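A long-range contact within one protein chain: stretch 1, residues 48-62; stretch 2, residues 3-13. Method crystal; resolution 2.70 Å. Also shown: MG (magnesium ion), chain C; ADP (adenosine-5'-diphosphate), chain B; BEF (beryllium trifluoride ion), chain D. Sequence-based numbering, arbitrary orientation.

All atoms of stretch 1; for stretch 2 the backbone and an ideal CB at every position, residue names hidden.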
# COMPACT_ATOMS: atom_id res chain seq x y z
N GLY A 48 -11.88 9.02 -3.27
CA GLY A 48 -13.16 8.45 -3.72
C GLY A 48 -13.05 7.56 -4.94
O GLY A 48 -14.04 7.00 -5.42
N VAL A 49 -11.82 7.43 -5.45
CA VAL A 49 -11.56 6.68 -6.65
C VAL A 49 -11.63 5.15 -6.45
O VAL A 49 -11.88 4.41 -7.40
CB VAL A 49 -10.20 7.11 -7.27
CG1 VAL A 49 -9.55 5.97 -8.03
CG2 VAL A 49 -10.40 8.35 -8.15
N GLY A 50 -11.43 4.68 -5.22
CA GLY A 50 -11.53 3.25 -4.93
C GLY A 50 -10.22 2.54 -4.57
O GLY A 50 -10.18 1.31 -4.52
N LYS A 51 -9.17 3.30 -4.31
CA LYS A 51 -7.83 2.74 -4.07
C LYS A 51 -7.82 1.76 -2.89
O LYS A 51 -7.38 0.61 -3.02
CB LYS A 51 -6.79 3.85 -3.87
CG LYS A 51 -6.65 4.78 -5.06
CD LYS A 51 -5.55 5.81 -4.85
CE LYS A 51 -5.85 6.74 -3.68
NZ LYS A 51 -7.02 7.62 -3.93
N THR A 52 -8.30 2.22 -1.73
CA THR A 52 -8.37 1.38 -0.54
C THR A 52 -9.25 0.17 -0.80
O THR A 52 -8.98 -0.93 -0.31
CB THR A 52 -8.91 2.16 0.66
OG1 THR A 52 -8.16 3.38 0.81
CG2 THR A 52 -8.81 1.34 1.94
N HIS A 53 -10.31 0.37 -1.58
CA HIS A 53 -11.21 -0.72 -1.94
C HIS A 53 -10.44 -1.87 -2.59
O HIS A 53 -10.56 -3.03 -2.18
CB HIS A 53 -12.32 -0.22 -2.88
CG HIS A 53 -13.40 -1.22 -3.11
ND1 HIS A 53 -14.62 -1.17 -2.46
CD2 HIS A 53 -13.45 -2.33 -3.90
CE1 HIS A 53 -15.37 -2.18 -2.85
NE2 HIS A 53 -14.68 -2.90 -3.72
N LEU A 54 -9.64 -1.54 -3.60
CA LEU A 54 -8.89 -2.55 -4.35
C LEU A 54 -7.75 -3.15 -3.56
O LEU A 54 -7.41 -4.32 -3.75
CB LEU A 54 -8.37 -1.96 -5.67
CG LEU A 54 -9.45 -1.79 -6.73
CD1 LEU A 54 -8.94 -1.02 -7.92
CD2 LEU A 54 -9.98 -3.16 -7.14
N ALA A 55 -7.17 -2.36 -2.66
CA ALA A 55 -6.13 -2.83 -1.74
C ALA A 55 -6.65 -3.88 -0.75
O ALA A 55 -5.96 -4.85 -0.44
CB ALA A 55 -5.52 -1.66 -0.98
N VAL A 56 -7.87 -3.68 -0.25
CA VAL A 56 -8.47 -4.64 0.67
C VAL A 56 -8.93 -5.88 -0.10
O VAL A 56 -8.76 -7.02 0.37
CB VAL A 56 -9.65 -4.02 1.46
CG1 VAL A 56 -10.30 -5.06 2.35
CG2 VAL A 56 -9.17 -2.85 2.30
N ALA A 57 -9.47 -5.66 -1.29
CA ALA A 57 -9.83 -6.74 -2.21
C ALA A 57 -8.64 -7.64 -2.51
O ALA A 57 -8.74 -8.87 -2.40
CB ALA A 57 -10.42 -6.17 -3.50
N THR A 58 -7.51 -7.03 -2.88
CA THR A 58 -6.30 -7.77 -3.21
C THR A 58 -5.83 -8.60 -2.02
O THR A 58 -5.43 -9.75 -2.17
CB THR A 58 -5.17 -6.83 -3.68
OG1 THR A 58 -5.66 -5.95 -4.69
CG2 THR A 58 -4.01 -7.62 -4.24
N LEU A 59 -5.92 -8.01 -0.83
CA LEU A 59 -5.46 -8.67 0.38
C LEU A 59 -6.28 -9.93 0.67
O LEU A 59 -5.74 -10.96 1.09
CB LEU A 59 -5.51 -7.70 1.57
CG LEU A 59 -5.13 -8.20 2.96
CD1 LEU A 59 -3.71 -8.71 2.99
CD2 LEU A 59 -5.32 -7.09 3.99
N LYS A 60 -7.59 -9.84 0.42
CA LYS A 60 -8.52 -10.95 0.62
C LYS A 60 -8.35 -12.03 -0.45
O LYS A 60 -8.33 -13.22 -0.14
CB LYS A 60 -9.97 -10.45 0.59
CG LYS A 60 -10.57 -10.15 1.94
CD LYS A 60 -11.93 -9.44 1.79
CE LYS A 60 -12.94 -10.28 0.98
NZ LYS A 60 -13.43 -11.51 1.70
N ALA A 61 -8.21 -11.60 -1.70
CA ALA A 61 -8.06 -12.51 -2.82
C ALA A 61 -6.82 -13.40 -2.64
O ALA A 61 -6.88 -14.60 -2.88
CB ALA A 61 -7.99 -11.75 -4.13
N ILE A 62 -5.72 -12.79 -2.20
CA ILE A 62 -4.51 -13.54 -1.88
C ILE A 62 -4.81 -14.59 -0.82
O ILE A 62 -4.46 -15.76 -0.98
CB ILE A 62 -3.39 -12.60 -1.39
CG1 ILE A 62 -2.87 -11.75 -2.54
CG2 ILE A 62 -2.25 -13.40 -0.76
CD1 ILE A 62 -2.10 -10.55 -2.11
N UNK A 3 -15.38 -1.01 7.14
CA UNK A 3 -16.22 -0.28 6.21
C UNK A 3 -16.14 -0.98 4.85
O UNK A 3 -17.06 -0.88 4.03
CB UNK A 3 -15.79 1.19 6.11
N UNK A 4 -15.05 -1.70 4.62
CA UNK A 4 -14.86 -2.46 3.39
C UNK A 4 -15.11 -3.96 3.61
O UNK A 4 -14.45 -4.80 2.98
CB UNK A 4 -13.45 -2.24 2.85
N UNK A 5 -16.05 -4.29 4.49
CA UNK A 5 -16.42 -5.69 4.75
C UNK A 5 -16.77 -6.39 3.44
O UNK A 5 -16.62 -7.61 3.31
CB UNK A 5 -17.60 -5.77 5.72
N UNK A 6 -17.24 -5.59 2.49
CA UNK A 6 -17.79 -6.07 1.23
C UNK A 6 -16.82 -5.87 0.07
O UNK A 6 -17.18 -6.10 -1.09
CB UNK A 6 -19.11 -5.36 0.93
N UNK A 7 -15.61 -5.43 0.36
CA UNK A 7 -14.62 -5.17 -0.68
C UNK A 7 -14.02 -6.47 -1.21
O UNK A 7 -13.00 -6.94 -0.71
CB UNK A 7 -13.51 -4.26 -0.14
N UNK A 8 -14.68 -7.04 -2.21
CA UNK A 8 -14.20 -8.21 -2.92
C UNK A 8 -13.82 -7.84 -4.34
O UNK A 8 -14.34 -6.87 -4.89
CB UNK A 8 -15.26 -9.32 -2.92
N UNK A 9 -12.93 -8.62 -4.93
CA UNK A 9 -12.64 -8.48 -6.36
C UNK A 9 -13.87 -8.87 -7.17
O UNK A 9 -13.84 -8.84 -8.40
CB UNK A 9 -11.44 -9.34 -6.76
N UNK A 10 -14.94 -9.20 -6.47
CA UNK A 10 -16.19 -9.63 -7.09
C UNK A 10 -17.25 -8.53 -7.00
O UNK A 10 -17.89 -8.18 -7.99
CB UNK A 10 -16.70 -10.91 -6.43
N UNK A 11 -17.42 -7.99 -5.79
CA UNK A 11 -18.23 -6.80 -5.56
C UNK A 11 -17.73 -5.61 -6.40
O UNK A 11 -18.42 -4.59 -6.52
CB UNK A 11 -18.22 -6.44 -4.07
N UNK A 12 -16.54 -5.76 -6.98
CA UNK A 12 -15.94 -4.69 -7.77
C UNK A 12 -16.42 -4.67 -9.22
O UNK A 12 -16.20 -5.61 -9.99
CB UNK A 12 -14.42 -4.82 -7.74
N UNK A 13 -17.10 -3.58 -9.57
CA UNK A 13 -17.47 -3.32 -10.93
C UNK A 13 -16.82 -2.02 -11.36
O UNK A 13 -17.27 -0.93 -11.00
CB UNK A 13 -18.99 -3.27 -11.09
MG MG C . -8.16 5.18 0.48
PB ADP B . -9.89 5.83 -2.03
O1B ADP B . -9.28 4.77 -1.14
O2B ADP B . -9.16 6.04 -3.33
O3B ADP B . -10.24 7.11 -1.32
PA ADP B . -12.14 4.23 -1.48
O1A ADP B . -11.62 2.83 -1.66
O2A ADP B . -12.10 4.59 -0.00
O3A ADP B . -11.32 5.24 -2.43
O5' ADP B . -13.63 4.37 -2.08
C5' ADP B . -14.66 5.13 -1.44
C4' ADP B . -15.91 4.27 -1.32
O4' ADP B . -16.37 3.93 -2.62
C3' ADP B . -15.63 2.97 -0.60
O3' ADP B . -16.64 2.77 0.38
C2' ADP B . -15.66 1.90 -1.68
O2' ADP B . -16.29 0.72 -1.21
C1' ADP B . -16.50 2.51 -2.77
N9 ADP B . -16.07 2.11 -4.14
C8 ADP B . -15.07 2.64 -4.88
N7 ADP B . -14.99 2.05 -6.10
C5 ADP B . -15.96 1.13 -6.17
C6 ADP B . -16.44 0.14 -7.17
N6 ADP B . -15.87 0.01 -8.39
N1 ADP B . -17.48 -0.63 -6.83
C2 ADP B . -18.09 -0.53 -5.63
N3 ADP B . -17.71 0.34 -4.68
C4 ADP B . -16.68 1.17 -4.88
BE BEF D . -8.48 8.07 -0.15
F1 BEF D . -7.77 8.39 -1.73
F2 BEF D . -8.01 6.62 0.76
F3 BEF D . -9.95 8.94 0.26

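Position 3 has nothing of stretch 1 within 5.5 Å of its ideal CB, so the contact leaves its choice open; the residue is R3.

At position 4 CA-to-CB points toward the helix, and the ideal CB lies 4.3 Å from V56 CG1. Beyond it run T52, the backbone of H53 and the ADP phosphates. A long apolar side chain with a polar tip could cover the helix and reach a phosphate. Y4 does both: its CZ packs 3.5 Å from T52 CG2, while its OH donates a hydrogen bond to ADP O2A at 2.7 Å.

Positions 5 and 6 point away, and many polar or large residues would serve. W5 makes no contact with stretch 1. N6 sits within the type I turn from Y4 to position 7 and brings its ND2 to the edge of the H53 ring.

At position 7 CA-to-CB points toward the helix. Its ideal CB is 3.8 Å from H53 O and 4.1 Å from V56 CG1, which favours something small and apolar. A7 places its CB over one face of the H53 ring, 3.9 Å from the centroid, while ADP C4 covers the opposite face.

Position 8 directs CB away, but K60 is near, so a polar side chain that can turn back would suit. N8 brings its OD1 to 3.2 Å from K60 CE without hydrogen bonding to the lysine; its ND2 instead donates to N6 O at 3.2 Å.

Position 9 points sideways, its ideal CB 4.7 Å from A57 CB and 5.0 Å from A61 CB. These small residues leave room for a branched aliphatic or methionine. L9 fills it: CD2 lies 3.8 Å from A57 CB, and CD1 lies 3.7 Å from A61 CB.

Position 10 is out of reach and tolerant; it is D10. Position 11 points toward H53 but stays at a distance, so a modest polar residue fits. T11 hydrogen-bonds through OG1 to N6 O at 3.0 Å.

Position 12 points toward stretch 1, its ideal CB 4.5 Å from H53 NE2 and 4.8 Å from L54 CD2. A flat, large side chain could slip between leucine and adenine. Y12 does so: L54 CD2 sits over one face, 3.6 Å from the ring centroid, and ADP N6 over the other, with H53 CD2 at the edge, 3.1 Å from Y12 CD1.

Position 13 is beyond reach of stretch 1, so the contact leaves its side chain free; it is H13, whose O accepts a hydrogen bond from ADP N6 at 3.1 Å.

Stretch 2 (3-13) RYWNANLDTYH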
# COMPACT_ATOMS: atom_id res chain seq x y z
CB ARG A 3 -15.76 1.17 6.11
CG ARG A 3 -15.76 1.72 4.70
CD ARG A 3 -15.65 3.23 4.68
NE ARG A 3 -16.95 3.87 4.49
CZ ARG A 3 -17.69 4.36 5.48
NH1 ARG A 3 -17.26 4.29 6.72
NH2 ARG A 3 -18.86 4.92 5.22
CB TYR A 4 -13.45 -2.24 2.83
CG TYR A 4 -13.04 -0.78 2.69
CD1 TYR A 4 -13.29 -0.07 1.51
CD2 TYR A 4 -12.40 -0.12 3.73
CE1 TYR A 4 -12.91 1.26 1.38
CE2 TYR A 4 -12.03 1.22 3.61
CZ TYR A 4 -12.27 1.90 2.43
OH TYR A 4 -11.90 3.21 2.29
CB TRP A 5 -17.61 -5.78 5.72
CG TRP A 5 -18.89 -5.23 5.15
CD1 TRP A 5 -19.33 -3.94 5.21
CD2 TRP A 5 -19.88 -5.95 4.41
NE1 TRP A 5 -20.53 -3.81 4.56
CE2 TRP A 5 -20.89 -5.04 4.06
CE3 TRP A 5 -20.01 -7.29 4.01
CZ2 TRP A 5 -22.02 -5.41 3.33
CZ3 TRP A 5 -21.13 -7.66 3.29
CH2 TRP A 5 -22.12 -6.72 2.95
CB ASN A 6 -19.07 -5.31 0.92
CG ASN A 6 -18.80 -3.85 0.55
OD1 ASN A 6 -18.36 -3.04 1.38
ND2 ASN A 6 -19.04 -3.51 -0.72
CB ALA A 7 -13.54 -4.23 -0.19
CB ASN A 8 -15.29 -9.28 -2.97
CG ASN A 8 -15.59 -9.87 -1.62
OD1 ASN A 8 -15.10 -10.95 -1.28
ND2 ASN A 8 -16.41 -9.17 -0.83
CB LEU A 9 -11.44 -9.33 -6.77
CG LEU A 9 -10.03 -8.78 -6.50
CD1 LEU A 9 -9.01 -9.74 -7.06
CD2 LEU A 9 -9.84 -7.39 -7.08
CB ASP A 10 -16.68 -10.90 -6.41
CG ASP A 10 -17.54 -11.73 -7.32
OD1 ASP A 10 -18.67 -11.28 -7.63
OD2 ASP A 10 -17.10 -12.84 -7.71
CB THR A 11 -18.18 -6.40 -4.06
OG1 THR A 11 -18.63 -7.51 -3.26
CG2 THR A 11 -19.07 -5.19 -3.79
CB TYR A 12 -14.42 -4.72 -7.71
CG TYR A 12 -13.81 -3.38 -8.03
CD1 TYR A 12 -13.58 -2.44 -7.03
CD2 TYR A 12 -13.48 -3.04 -9.34
CE1 TYR A 12 -13.05 -1.20 -7.32
CE2 TYR A 12 -12.93 -1.80 -9.64
CZ TYR A 12 -12.71 -0.89 -8.62
OH TYR A 12 -12.17 0.34 -8.91
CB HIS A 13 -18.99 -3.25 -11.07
CG HIS A 13 -19.69 -4.51 -10.64
ND1 HIS A 13 -20.09 -4.73 -9.34
CD2 HIS A 13 -20.02 -5.62 -11.34
CE1 HIS A 13 -20.65 -5.93 -9.26
NE2 HIS A 13 -20.62 -6.49 -10.46
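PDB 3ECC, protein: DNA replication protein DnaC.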